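Local coordinates for Di-haem cytochrome c peroxidase family protein (Burkholderia thailandensis E264, PDB 6NX0) that carries two c-type haems, probably acts as a peroxidase of the di-haem cytochrome c peroxidase family, and displays an unusually stable bis-Fe(IV) state, at residues I327-L335 against F381-T389; F396-P404 against P431-M442. All coordinates share one frame; numbering follows the deposited sequence.

Interaction 1: I327-L335 against F381-T389. With HEC (heme c), chain C.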
loop_
_atom_site.group_PDB
_atom_site.type_symbol
_atom_site.label_atom_id
_atom_site.label_comp_id
_atom_site.label_asym_id
_atom_site.label_seq_id
_atom_site.Cartn_x
_atom_site.Cartn_y
_atom_site.Cartn_z
ATOM N N ILE A 327 -11.666 3.377 7.939
ATOM C CA ILE A 327 -12.007 4.804 7.879
ATOM C C ILE A 327 -13.118 5.105 6.874
ATOM O O ILE A 327 -13.595 6.255 6.826
ATOM C CB ILE A 327 -10.767 5.690 7.611
ATOM C CG1 ILE A 327 -10.205 5.520 6.190
ATOM C CG2 ILE A 327 -9.669 5.408 8.643
ATOM C CD1 ILE A 327 -9.154 6.581 5.814
ATOM N N ALA A 328 -13.557 4.109 6.084
ATOM C CA ALA A 328 -14.765 4.214 5.262
ATOM C C ALA A 328 -14.700 5.374 4.260
ATOM O O ALA A 328 -15.588 6.224 4.193
ATOM C CB ALA A 328 -16.004 4.344 6.153
ATOM N N VAL A 329 -13.662 5.385 3.436
ATOM C CA VAL A 329 -13.626 6.405 2.384
ATOM C C VAL A 329 -14.808 6.235 1.427
ATOM O O VAL A 329 -15.407 5.145 1.329
ATOM C CB VAL A 329 -12.292 6.412 1.615
ATOM C CG1 VAL A 329 -11.127 6.606 2.552
ATOM C CG2 VAL A 329 -12.146 5.166 0.768
ATOM N N PRO A 330 -15.195 7.294 0.718
ATOM C CA PRO A 330 -16.387 7.224 -0.134
ATOM C C PRO A 330 -16.257 6.200 -1.250
ATOM O O PRO A 330 -15.165 5.908 -1.742
ATOM C CB PRO A 330 -16.502 8.639 -0.707
ATOM C CG PRO A 330 -15.763 9.502 0.293
ATOM C CD PRO A 330 -14.629 8.647 0.760
ATOM N N ARG A 331 -17.413 5.676 -1.657
ATOM C CA ARG A 331 -17.469 4.750 -2.779
ATOM C C ARG A 331 -16.985 5.418 -4.060
ATOM O O ARG A 331 -17.357 6.555 -4.381
ATOM C CB ARG A 331 -18.904 4.264 -2.956
ATOM C CG ARG A 331 -19.087 3.123 -3.977
ATOM C CD ARG A 331 -20.523 2.663 -3.873
ATOM N NE ARG A 331 -20.939 1.547 -4.720
ATOM C CZ ARG A 331 -20.855 0.268 -4.377
ATOM N NH1 ARG A 331 -20.274 -0.089 -3.227
ATOM N NH2 ARG A 331 -21.346 -0.674 -5.184
ATOM N N ASN A 332 -16.162 4.692 -4.811
ATOM C CA ASN A 332 -15.761 5.123 -6.146
ATOM C C ASN A 332 -16.786 4.551 -7.112
ATOM O O ASN A 332 -16.736 3.366 -7.454
ATOM C CB ASN A 332 -14.353 4.650 -6.486
ATOM C CG ASN A 332 -13.920 5.107 -7.863
ATOM O OD1 ASN A 332 -14.751 5.514 -8.670
ATOM N ND2 ASN A 332 -12.635 5.053 -8.138
ATOM N N ARG A 333 -17.733 5.391 -7.528
ATOM C CA ARG A 333 -18.848 4.911 -8.321
ATOM C C ARG A 333 -18.442 4.584 -9.752
ATOM O O ARG A 333 -19.256 4.003 -10.492
ATOM C CB ARG A 333 -19.976 5.944 -8.284
ATOM C CG ARG A 333 -20.536 6.152 -6.869
ATOM C CD ARG A 333 -21.424 7.389 -6.782
ATOM N NE ARG A 333 -20.660 8.567 -7.184
ATOM C CZ ARG A 333 -21.169 9.773 -7.412
ATOM N NH1 ARG A 333 -22.467 9.997 -7.267
ATOM N NH2 ARG A 333 -20.361 10.760 -7.782
ATOM N N ALA A 334 -17.222 4.926 -10.151
ATOM C CA ALA A 334 -16.715 4.605 -11.477
ATOM C C ALA A 334 -15.939 3.288 -11.523
ATOM O O ALA A 334 -15.499 2.882 -12.609
ATOM C CB ALA A 334 -15.843 5.751 -11.997
ATOM N N LEU A 335 -15.744 2.604 -10.396
ATOM C CA LEU A 335 -15.109 1.294 -10.441
ATOM C C LEU A 335 -16.063 0.248 -11.013
ATOM O O LEU A 335 -17.210 0.164 -10.573
ATOM C CB LEU A 335 -14.681 0.841 -9.051
ATOM C CG LEU A 335 -13.367 1.326 -8.496
ATOM C CD1 LEU A 335 -13.211 0.839 -7.060
ATOM C CD2 LEU A 335 -12.180 0.817 -9.311
ATOM N N PHE A 381 -5.884 8.460 -4.849
ATOM C CA PHE A 381 -5.628 8.182 -3.444
ATOM C C PHE A 381 -6.675 7.244 -2.869
ATOM O O PHE A 381 -7.832 7.224 -3.299
ATOM C CB PHE A 381 -5.590 9.490 -2.605
ATOM C CG PHE A 381 -4.576 10.465 -3.112
ATOM C CD1 PHE A 381 -3.264 10.435 -2.659
ATOM C CD2 PHE A 381 -4.918 11.356 -4.097
ATOM C CE1 PHE A 381 -2.318 11.311 -3.182
ATOM C CE2 PHE A 381 -3.986 12.216 -4.621
ATOM C CZ PHE A 381 -2.689 12.189 -4.173
ATOM N N MET A 382 -6.240 6.519 -1.837
ATOM C CA MET A 382 -7.000 5.477 -1.142
ATOM C C MET A 382 -7.115 4.205 -1.983
ATOM O O MET A 382 -6.820 4.188 -3.190
ATOM C CB MET A 382 -8.389 5.984 -0.729
ATOM C CG MET A 382 -8.385 7.236 0.115
ATOM S SD MET A 382 -7.564 6.981 1.695
ATOM C CE MET A 382 -7.741 8.591 2.484
ATOM N N HIS A 383 -7.548 3.126 -1.327
ATOM C CA HIS A 383 -7.561 1.786 -1.923
ATOM C C HIS A 383 -8.407 1.714 -3.178
ATOM O O HIS A 383 -8.192 0.819 -4.001
ATOM C CB HIS A 383 -8.079 0.748 -0.902
ATOM C CG HIS A 383 -9.560 0.758 -0.708
ATOM N ND1 HIS A 383 -10.207 1.734 0.020
ATOM C CD2 HIS A 383 -10.528 -0.089 -1.138
ATOM C CE1 HIS A 383 -11.504 1.504 0.008
ATOM N NE2 HIS A 383 -11.728 0.405 -0.693
ATOM N N ASN A 384 -9.389 2.604 -3.317
ATOM C CA ASN A 384 -10.306 2.608 -4.445
ATOM C C ASN A 384 -10.073 3.776 -5.388
ATOM O O ASN A 384 -10.871 3.971 -6.315
ATOM C CB ASN A 384 -11.743 2.622 -3.955
ATOM C CG ASN A 384 -12.067 3.858 -3.137
ATOM O OD1 ASN A 384 -11.209 4.684 -2.888
ATOM N ND2 ASN A 384 -13.323 3.979 -2.719
ATOM N N GLY A 385 -9.007 4.554 -5.182
ATOM C CA GLY A 385 -8.709 5.657 -6.085
ATOM C C GLY A 385 -9.715 6.788 -6.051
ATOM O O GLY A 385 -9.773 7.584 -6.992
ATOM N N VAL A 386 -10.534 6.880 -4.997
ATOM C CA VAL A 386 -11.701 7.762 -5.055
ATOM C C VAL A 386 -11.320 9.238 -5.113
ATOM O O VAL A 386 -12.046 10.028 -5.732
ATOM C CB VAL A 386 -12.663 7.486 -3.878
ATOM C CG1 VAL A 386 -12.100 7.900 -2.508
ATOM C CG2 VAL A 386 -13.998 8.192 -4.121
ATOM N N PHE A 387 -10.206 9.638 -4.507
ATOM C CA PHE A 387 -9.802 11.042 -4.487
ATOM C C PHE A 387 -8.718 11.291 -5.523
ATOM O O PHE A 387 -7.819 10.467 -5.690
ATOM C CB PHE A 387 -9.271 11.445 -3.114
ATOM C CG PHE A 387 -10.281 11.343 -2.020
ATOM C CD1 PHE A 387 -11.546 11.904 -2.163
ATOM C CD2 PHE A 387 -9.983 10.675 -0.858
ATOM C CE1 PHE A 387 -12.484 11.800 -1.143
ATOM C CE2 PHE A 387 -10.925 10.579 0.157
ATOM C CZ PHE A 387 -12.159 11.139 0.004
ATOM N N ASP A 388 -8.797 12.436 -6.215
ATOM C CA ASP A 388 -7.779 12.772 -7.207
ATOM C C ASP A 388 -6.867 13.909 -6.771
ATOM O O ASP A 388 -5.954 14.263 -7.521
ATOM C CB ASP A 388 -8.401 13.084 -8.586
ATOM C CG ASP A 388 -9.242 14.341 -8.619
ATOM O OD1 ASP A 388 -9.408 15.018 -7.600
ATOM O OD2 ASP A 388 -9.757 14.664 -9.720
ATOM N N THR A 389 -7.014 14.421 -5.545
ATOM C CA THR A 389 -6.053 15.367 -5.002
ATOM C C THR A 389 -5.701 14.984 -3.581
ATOM O O THR A 389 -6.549 14.498 -2.832
ATOM C CB THR A 389 -6.558 16.810 -4.973
ATOM O OG1 THR A 389 -7.594 16.926 -4.000
ATOM C CG2 THR A 389 -7.084 17.253 -6.349
HETATM FE FE HEC C . -4.732 7.981 6.979
HETATM C CHA HEC C . -4.987 6.396 3.951
HETATM C CHB HEC C . -3.448 10.762 5.427
HETATM C CHC HEC C . -5.088 9.796 9.869
HETATM C CHD HEC C . -5.649 5.139 8.631
HETATM N NA HEC C . -4.249 8.458 5.067
HETATM C C1A HEC C . -4.397 7.624 3.975
HETATM C C2A HEC C . -4.042 8.389 2.808
HETATM C C3A HEC C . -3.523 9.549 3.226
HETATM C C4A HEC C . -3.648 9.623 4.660
HETATM C CMA HEC C . -3.083 10.730 2.365
HETATM C CAA HEC C . -4.017 7.839 1.364
HETATM C CBA HEC C . -2.673 7.211 1.037
HETATM C CGA HEC C . -2.588 6.534 -0.310
HETATM O O1A HEC C . -1.531 5.862 -0.517
HETATM O O2A HEC C . -3.614 6.403 -1.034
HETATM N NB HEC C . -4.328 9.872 7.557
HETATM C C1B HEC C . -3.738 10.856 6.760
HETATM C C2B HEC C . -3.603 12.063 7.554
HETATM C C3B HEC C . -4.114 11.839 8.763
HETATM C C4B HEC C . -4.532 10.444 8.797
HETATM C CMB HEC C . -2.915 13.356 7.045
HETATM C CAB HEC C . -4.325 12.833 9.934
HETATM C CBB HEC C . -5.244 13.996 9.496
HETATM N NC HEC C . -5.190 7.541 8.895
HETATM C C1C HEC C . -5.349 8.454 9.920
HETATM C C2C HEC C . -5.778 7.729 11.083
HETATM C C3C HEC C . -5.839 6.427 10.773
HETATM C C4C HEC C . -5.507 6.283 9.376
HETATM C CMC HEC C . -5.990 8.430 12.443
HETATM C CAC HEC C . -6.004 5.248 11.746
HETATM C CBC HEC C . -7.390 5.363 12.414
HETATM N ND HEC C . -5.170 6.105 6.390
HETATM C C1D HEC C . -5.548 5.080 7.264
HETATM C C2D HEC C . -6.014 3.976 6.478
HETATM C C3D HEC C . -5.905 4.378 5.058
HETATM C C4D HEC C . -5.324 5.693 5.069
HETATM C CMD HEC C . -6.538 2.632 6.975
HETATM C CAD HEC C . -6.320 3.551 3.834
HETATM C CBD HEC C . -7.801 3.772 3.601
HETATM C CGD HEC C . -8.212 3.315 2.224
HETATM O O1D HEC C . -7.317 3.027 1.391
HETATM O O2D HEC C . -9.436 3.412 1.918
HETATM O O HOH W 1 -15.243 1.949 -3.707
#
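The side-chain amides of Asn-332 and Asn-384 each donate a hydrogen bond across this buried loop-to-loop contact. Asn-332 ND2 donates to Asn-384 O at 2.8 Å, almost straight (175°), with the acceptor in the plane of the donor amide. Asn-384 ND2 donates to Pro-330 O at 2.8 Å on a more bent path (142°). A water accepts from both Asn-384 ND2 and Asn-332 N. Each asparagine OD1 also closes an Asx turn within its own loop, on Ala-334 N and Val-386 N, so both amides are held at two ends.

The apolar part lies alongside. Pro-330 CD meets Phe-387 CZ at 3.6 Å, and Val-386 CG1 sits over the centre of one face of the Phe-387 ring. Val-329 sends CG1 to Met-382 SD (3.7 Å) and CG2 to His-383 CE1.

This side of the contact forms part of a haem pocket. Met-382 N donates to HEC O2A at 2.7 Å. His-383 grips the other propionate twice, through its backbone N to HEC O1D and through ND1 to HEC O2D (2.6 Å). Its CG lies between the backbone N and carbonyl carbon (chi1 77°), which brings the ring edge to that carboxylate.

Further out, Arg-145 bonds Gly-385 O and Val-386 O. The loop after strand 324-325 packs on the loop leading into helix 390-399, whose Phe-396 and Tyr-397 touch Val-329, Pro-330 and Ile-327.

Interaction 2: F396-P404 against P431-M442. With HEC (heme c), chain C; NO3 (nitrate ion), chain F.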
loop_
_atom_site.group_PDB
_atom_site.type_symbol
_atom_site.label_atom_id
_atom_site.label_comp_id
_atom_site.label_asym_id
_atom_site.label_seq_id
_atom_site.Cartn_x
_atom_site.Cartn_y
_atom_site.Cartn_z
ATOM N N PHE A 396 -10.829 14.917 4.013
ATOM C CA PHE A 396 -11.805 13.886 4.352
ATOM C C PHE A 396 -11.799 13.594 5.850
ATOM O O PHE A 396 -12.855 13.442 6.464
ATOM C CB PHE A 396 -11.490 12.619 3.541
ATOM C CG PHE A 396 -12.212 11.382 4.007
ATOM C CD1 PHE A 396 -13.543 11.180 3.680
ATOM C CD2 PHE A 396 -11.552 10.426 4.787
ATOM C CE1 PHE A 396 -14.203 10.044 4.113
ATOM C CE2 PHE A 396 -12.238 9.297 5.217
ATOM C CZ PHE A 396 -13.532 9.121 4.879
ATOM N N TYR A 397 -10.616 13.489 6.446
ATOM C CA TYR A 397 -10.534 13.196 7.875
ATOM C C TYR A 397 -11.203 14.268 8.703
ATOM O O TYR A 397 -11.803 13.968 9.741
ATOM C CB TYR A 397 -9.090 13.059 8.315
ATOM C CG TYR A 397 -8.432 11.811 7.810
ATOM C CD1 TYR A 397 -8.578 10.610 8.494
ATOM C CD2 TYR A 397 -7.654 11.829 6.663
ATOM C CE1 TYR A 397 -7.963 9.463 8.041
ATOM C CE2 TYR A 397 -7.028 10.686 6.206
ATOM C CZ TYR A 397 -7.198 9.509 6.895
ATOM O OH TYR A 397 -6.593 8.372 6.476
ATOM N N ASN A 398 -11.118 15.518 8.262
ATOM C CA ASN A 398 -11.603 16.605 9.095
ATOM C C ASN A 398 -13.127 16.684 9.141
ATOM O O ASN A 398 -13.690 17.057 10.181
ATOM C CB ASN A 398 -11.025 17.926 8.598
ATOM C CG ASN A 398 -11.134 19.027 9.615
ATOM O OD1 ASN A 398 -11.009 18.794 10.821
ATOM N ND2 ASN A 398 -11.361 20.256 9.130
ATOM N N THR A 399 -13.832 16.390 8.038
ATOM C CA THR A 399 -15.277 16.587 8.030
ATOM C C THR A 399 -16.075 15.350 7.606
ATOM O O THR A 399 -17.278 15.462 7.369
ATOM C CB THR A 399 -15.677 17.803 7.175
ATOM O OG1 THR A 399 -15.265 17.667 5.808
ATOM C CG2 THR A 399 -15.086 19.086 7.761
ATOM N N ARG A 400 -15.451 14.166 7.515
ATOM C CA ARG A 400 -16.216 12.935 7.317
ATOM C C ARG A 400 -17.368 12.834 8.310
ATOM O O ARG A 400 -18.506 12.520 7.939
ATOM C CB ARG A 400 -15.294 11.710 7.476
ATOM C CG ARG A 400 -15.995 10.372 7.163
ATOM C CD ARG A 400 -15.301 9.147 7.785
ATOM N NE ARG A 400 -15.701 8.967 9.163
ATOM C CZ ARG A 400 -15.236 8.025 9.965
ATOM N NH1 ARG A 400 -14.347 7.139 9.548
ATOM N NH2 ARG A 400 -15.676 7.969 11.204
ATOM N N SER A 401 -17.073 13.093 9.586
ATOM C CA SER A 401 -18.043 12.885 10.656
ATOM C C SER A 401 -18.980 14.072 10.836
ATOM O O SER A 401 -20.153 13.875 11.186
ATOM C CB SER A 401 -17.312 12.596 11.970
ATOM O OG SER A 401 -16.525 13.696 12.409
ATOM N N THR A 402 -18.491 15.293 10.604
ATOM C CA THR A 402 -19.312 16.485 10.803
ATOM C C THR A 402 -20.173 16.814 9.589
ATOM O O THR A 402 -21.210 17.472 9.740
ATOM C CB THR A 402 -18.427 17.697 11.139
ATOM O OG1 THR A 402 -17.530 17.951 10.051
ATOM C CG2 THR A 402 -17.635 17.463 12.405
ATOM N N ASP A 403 -19.783 16.361 8.392
ATOM C CA ASP A 403 -20.475 16.703 7.150
ATOM C C ASP A 403 -20.463 15.491 6.229
ATOM O O ASP A 403 -19.904 15.532 5.125
ATOM C CB ASP A 403 -19.811 17.906 6.489
ATOM C CG ASP A 403 -20.632 18.479 5.333
ATOM O OD1 ASP A 403 -21.767 18.000 5.085
ATOM O OD2 ASP A 403 -20.118 19.408 4.664
ATOM N N PRO A 404 -21.090 14.390 6.647
ATOM C CA PRO A 404 -21.075 13.185 5.795
ATOM C C PRO A 404 -21.632 13.419 4.406
ATOM O O PRO A 404 -21.142 12.794 3.455
ATOM C CB PRO A 404 -21.915 12.174 6.588
ATOM C CG PRO A 404 -22.684 13.003 7.601
ATOM C CD PRO A 404 -21.811 14.153 7.911
ATOM N N PRO A 431 -9.640 12.691 14.085
ATOM C CA PRO A 431 -10.673 13.729 14.057
ATOM C C PRO A 431 -12.023 13.236 13.536
ATOM O O PRO A 431 -12.904 14.020 13.259
ATOM C CB PRO A 431 -10.060 14.779 13.119
ATOM C CG PRO A 431 -9.343 13.926 12.106
ATOM C CD PRO A 431 -8.805 12.739 12.867
ATOM N N MET A 432 -12.187 11.915 13.448
ATOM C CA MET A 432 -13.387 11.307 12.879
ATOM C C MET A 432 -14.457 11.016 13.935
ATOM O O MET A 432 -15.320 10.146 13.720
ATOM C CB MET A 432 -13.012 10.019 12.150
ATOM C CG MET A 432 -11.954 10.176 11.048
ATOM S SD MET A 432 -11.265 8.588 10.410
ATOM C CE MET A 432 -11.319 7.525 11.839
ATOM N N ASN A 433 -14.433 11.740 15.060
ATOM C CA ASN A 433 -15.273 11.442 16.220
ATOM C C ASN A 433 -16.150 12.625 16.624
ATOM O O ASN A 433 -16.549 12.740 17.787
ATOM C CB ASN A 433 -14.411 10.998 17.405
ATOM C CG ASN A 433 -13.357 12.035 17.805
ATOM O OD1 ASN A 433 -13.182 13.053 17.137
ATOM N ND2 ASN A 433 -12.641 11.759 18.889
ATOM N N ARG A 434 -16.453 13.514 15.683
ATOM C CA ARG A 434 -17.243 14.715 15.946
ATOM C C ARG A 434 -18.544 14.663 15.166
ATOM O O ARG A 434 -18.538 14.636 13.929
ATOM C CB ARG A 434 -16.456 15.960 15.575
ATOM C CG ARG A 434 -15.174 16.052 16.342
ATOM C CD ARG A 434 -14.552 17.402 16.187
ATOM N NE ARG A 434 -13.452 17.556 17.124
ATOM C CZ ARG A 434 -13.158 18.689 17.749
ATOM N NH1 ARG A 434 -13.895 19.774 17.567
ATOM N NH2 ARG A 434 -12.131 18.720 18.563
ATOM N N ARG A 435 -19.655 14.682 15.887
ATOM C CA ARG A 435 -20.950 14.542 15.263
ATOM C C ARG A 435 -21.302 15.803 14.486
ATOM O O ARG A 435 -20.753 16.879 14.743
ATOM C CB ARG A 435 -22.018 14.265 16.317
ATOM C CG ARG A 435 -21.680 13.088 17.219
ATOM C CD ARG A 435 -22.840 12.667 18.147
ATOM N NE ARG A 435 -22.364 11.628 19.057
ATOM C CZ ARG A 435 -22.397 10.321 18.804
ATOM N NH1 ARG A 435 -22.928 9.851 17.673
ATOM N NH2 ARG A 435 -21.899 9.472 19.696
ATOM N N PRO A 436 -22.223 15.697 13.530
ATOM C CA PRO A 436 -22.733 16.903 12.871
ATOM C C PRO A 436 -23.201 17.921 13.901
ATOM O O PRO A 436 -23.782 17.569 14.931
ATOM C CB PRO A 436 -23.887 16.374 12.016
ATOM C CG PRO A 436 -23.573 14.949 11.783
ATOM C CD PRO A 436 -22.829 14.466 12.996
ATOM N N GLY A 437 -22.914 19.194 13.630
ATOM C CA GLY A 437 -23.212 20.266 14.551
ATOM C C GLY A 437 -22.075 20.634 15.478
ATOM O O GLY A 437 -22.090 21.727 16.057
ATOM N N THR A 438 -21.108 19.750 15.650
ATOM C CA THR A 438 -19.863 20.061 16.319
ATOM C C THR A 438 -18.890 20.652 15.303
ATOM O O THR A 438 -18.873 20.222 14.143
ATOM C CB THR A 438 -19.254 18.800 16.944
ATOM O OG1 THR A 438 -20.164 18.244 17.906
ATOM C CG2 THR A 438 -17.908 19.100 17.635
ATOM N N PRO A 439 -18.078 21.635 15.683
ATOM C CA PRO A 439 -17.049 22.105 14.767
ATOM C C PRO A 439 -16.073 20.988 14.478
ATOM O O PRO A 439 -15.796 20.146 15.350
ATOM C CB PRO A 439 -16.372 23.245 15.544
ATOM C CG PRO A 439 -17.238 23.514 16.717
ATOM C CD PRO A 439 -17.949 22.254 17.011
ATOM N N PRO A 440 -15.513 20.944 13.274
ATOM C CA PRO A 440 -14.436 19.988 13.018
ATOM C C PRO A 440 -13.200 20.292 13.850
ATOM O O PRO A 440 -12.991 21.411 14.342
ATOM C CB PRO A 440 -14.164 20.151 11.518
ATOM C CG PRO A 440 -14.691 21.475 11.170
ATOM C CD PRO A 440 -15.852 21.718 12.073
ATOM N N ALA A 441 -12.355 19.267 13.992
ATOM C CA ALA A 441 -11.152 19.386 14.811
ATOM C C ALA A 441 -10.177 20.431 14.271
ATOM O O ALA A 441 -9.445 21.047 15.053
ATOM C CB ALA A 441 -10.447 18.037 14.923
ATOM N N MET A 442 -10.129 20.622 12.947
ATOM C CA MET A 442 -9.121 21.450 12.294
ATOM C C MET A 442 -9.758 22.520 11.416
ATOM O O MET A 442 -10.899 22.397 10.966
ATOM C CB MET A 442 -8.195 20.580 11.454
ATOM C CG MET A 442 -7.270 19.756 12.282
ATOM S SD MET A 442 -6.152 18.764 11.318
ATOM C CE MET A 442 -7.252 17.534 10.675
HETATM FE FE HEC C . -4.732 7.981 6.979
HETATM C CHA HEC C . -4.987 6.396 3.951
HETATM C CHB HEC C . -3.448 10.762 5.427
HETATM C CHC HEC C . -5.088 9.796 9.869
HETATM C CHD HEC C . -5.649 5.139 8.631
HETATM N NA HEC C . -4.249 8.458 5.067
HETATM C C1A HEC C . -4.397 7.624 3.975
HETATM C C2A HEC C . -4.042 8.389 2.808
HETATM C C3A HEC C . -3.523 9.549 3.226
HETATM C C4A HEC C . -3.648 9.623 4.660
HETATM C CMA HEC C . -3.083 10.730 2.365
HETATM C CAA HEC C . -4.017 7.839 1.364
HETATM C CBA HEC C . -2.673 7.211 1.037
HETATM C CGA HEC C . -2.588 6.534 -0.310
HETATM O O1A HEC C . -1.531 5.862 -0.517
HETATM O O2A HEC C . -3.614 6.403 -1.034
HETATM N NB HEC C . -4.328 9.872 7.557
HETATM C C1B HEC C . -3.738 10.856 6.760
HETATM C C2B HEC C . -3.603 12.063 7.554
HETATM C C3B HEC C . -4.114 11.839 8.763
HETATM C C4B HEC C . -4.532 10.444 8.797
HETATM C CMB HEC C . -2.915 13.356 7.045
HETATM C CAB HEC C . -4.325 12.833 9.934
HETATM C CBB HEC C . -5.244 13.996 9.496
HETATM N NC HEC C . -5.190 7.541 8.895
HETATM C C1C HEC C . -5.349 8.454 9.920
HETATM C C2C HEC C . -5.778 7.729 11.083
HETATM C C3C HEC C . -5.839 6.427 10.773
HETATM C C4C HEC C . -5.507 6.283 9.376
HETATM C CMC HEC C . -5.990 8.430 12.443
HETATM C CAC HEC C . -6.004 5.248 11.746
HETATM C CBC HEC C . -7.390 5.363 12.414
HETATM N ND HEC C . -5.170 6.105 6.390
HETATM C C1D HEC C . -5.548 5.080 7.264
HETATM C C2D HEC C . -6.014 3.976 6.478
HETATM C C3D HEC C . -5.905 4.378 5.058
HETATM C C4D HEC C . -5.324 5.693 5.069
HETATM C CMD HEC C . -6.538 2.632 6.975
HETATM C CAD HEC C . -6.320 3.551 3.834
HETATM C CBD HEC C . -7.801 3.772 3.601
HETATM C CGD HEC C . -8.212 3.315 2.224
HETATM O O1D HEC C . -7.317 3.027 1.391
HETATM O O2D HEC C . -9.436 3.412 1.918
HETATM N N NO3 F . -21.627 11.220 22.785
HETATM O O1 NO3 F . -21.650 11.509 24.020
HETATM O O2 NO3 F . -21.497 10.016 22.411
HETATM O O3 NO3 F . -21.743 12.132 21.911
HETATM O O HOH W 2 -14.461 13.795 10.561
HETATM O O HOH W 3 -13.186 16.817 12.872
#
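Tyr-397 and Met-432 both hold CG anti to the carbonyl carbon (chi1 -71° and -56°), and their side chains run side by side, pointing the same way. Their Met-aromatic contact is oblique, with Met-432 SD 3.9 Å from Tyr-397 CD1. Here helix 390-399 and the residues after it pack against an irregular, proline-rich loop of the cytochrome c region, beside the haem. Tyr-397 OH binds the haem iron at 2.0 Å, and His-305 is the other axial ligand.

Met-432 also packs on Arg-400. Met-432 CB lies over one face of the guanidinium, 3.5 Å above the plane and offset toward the rim, while Arg-400 NH2 and NH1 donate to Asn-426 O and Ile-327 O. Pro-431, after a cis peptide, brings CG to 3.4 Å from Tyr-397 O.

Asn-398 reads the backbone of Met-442 in both directions. Its OD1 accepts from Met-442 N and its ND2 donates to Met-442 O, each at 2.9 Å; the ND2 approach is from above the carbonyl plane. Two waters bridge the backbones. One joins Tyr-397 O, Ser-401 N and Pro-431 O; the other joins Asn-398 O, Pro-431 O and Ala-441 N. Farther along, Ser-401 OG donates to Arg-434 O at 2.7 Å.

In the fold
Interaction 1 closes before interaction 2 opens, and all four segments belong to the same cytochrome c region of the chain. Their centres are about 18 Å apart, on the same side of the chain's centre. Helix 390-399 connects them: it follows 381-389 and runs into 396-404. They also touch directly, where Ile-327 CD1 packs 3.2 Å from Tyr-397 OH. Both contact the same haem, interaction 1 at its propionates and interaction 2 at the iron. Interaction 1 also faces the other haem site: His-383 is close to Arg-158, which binds that haem. Interaction 2 lies farther from the chain's centre and is only partly buried.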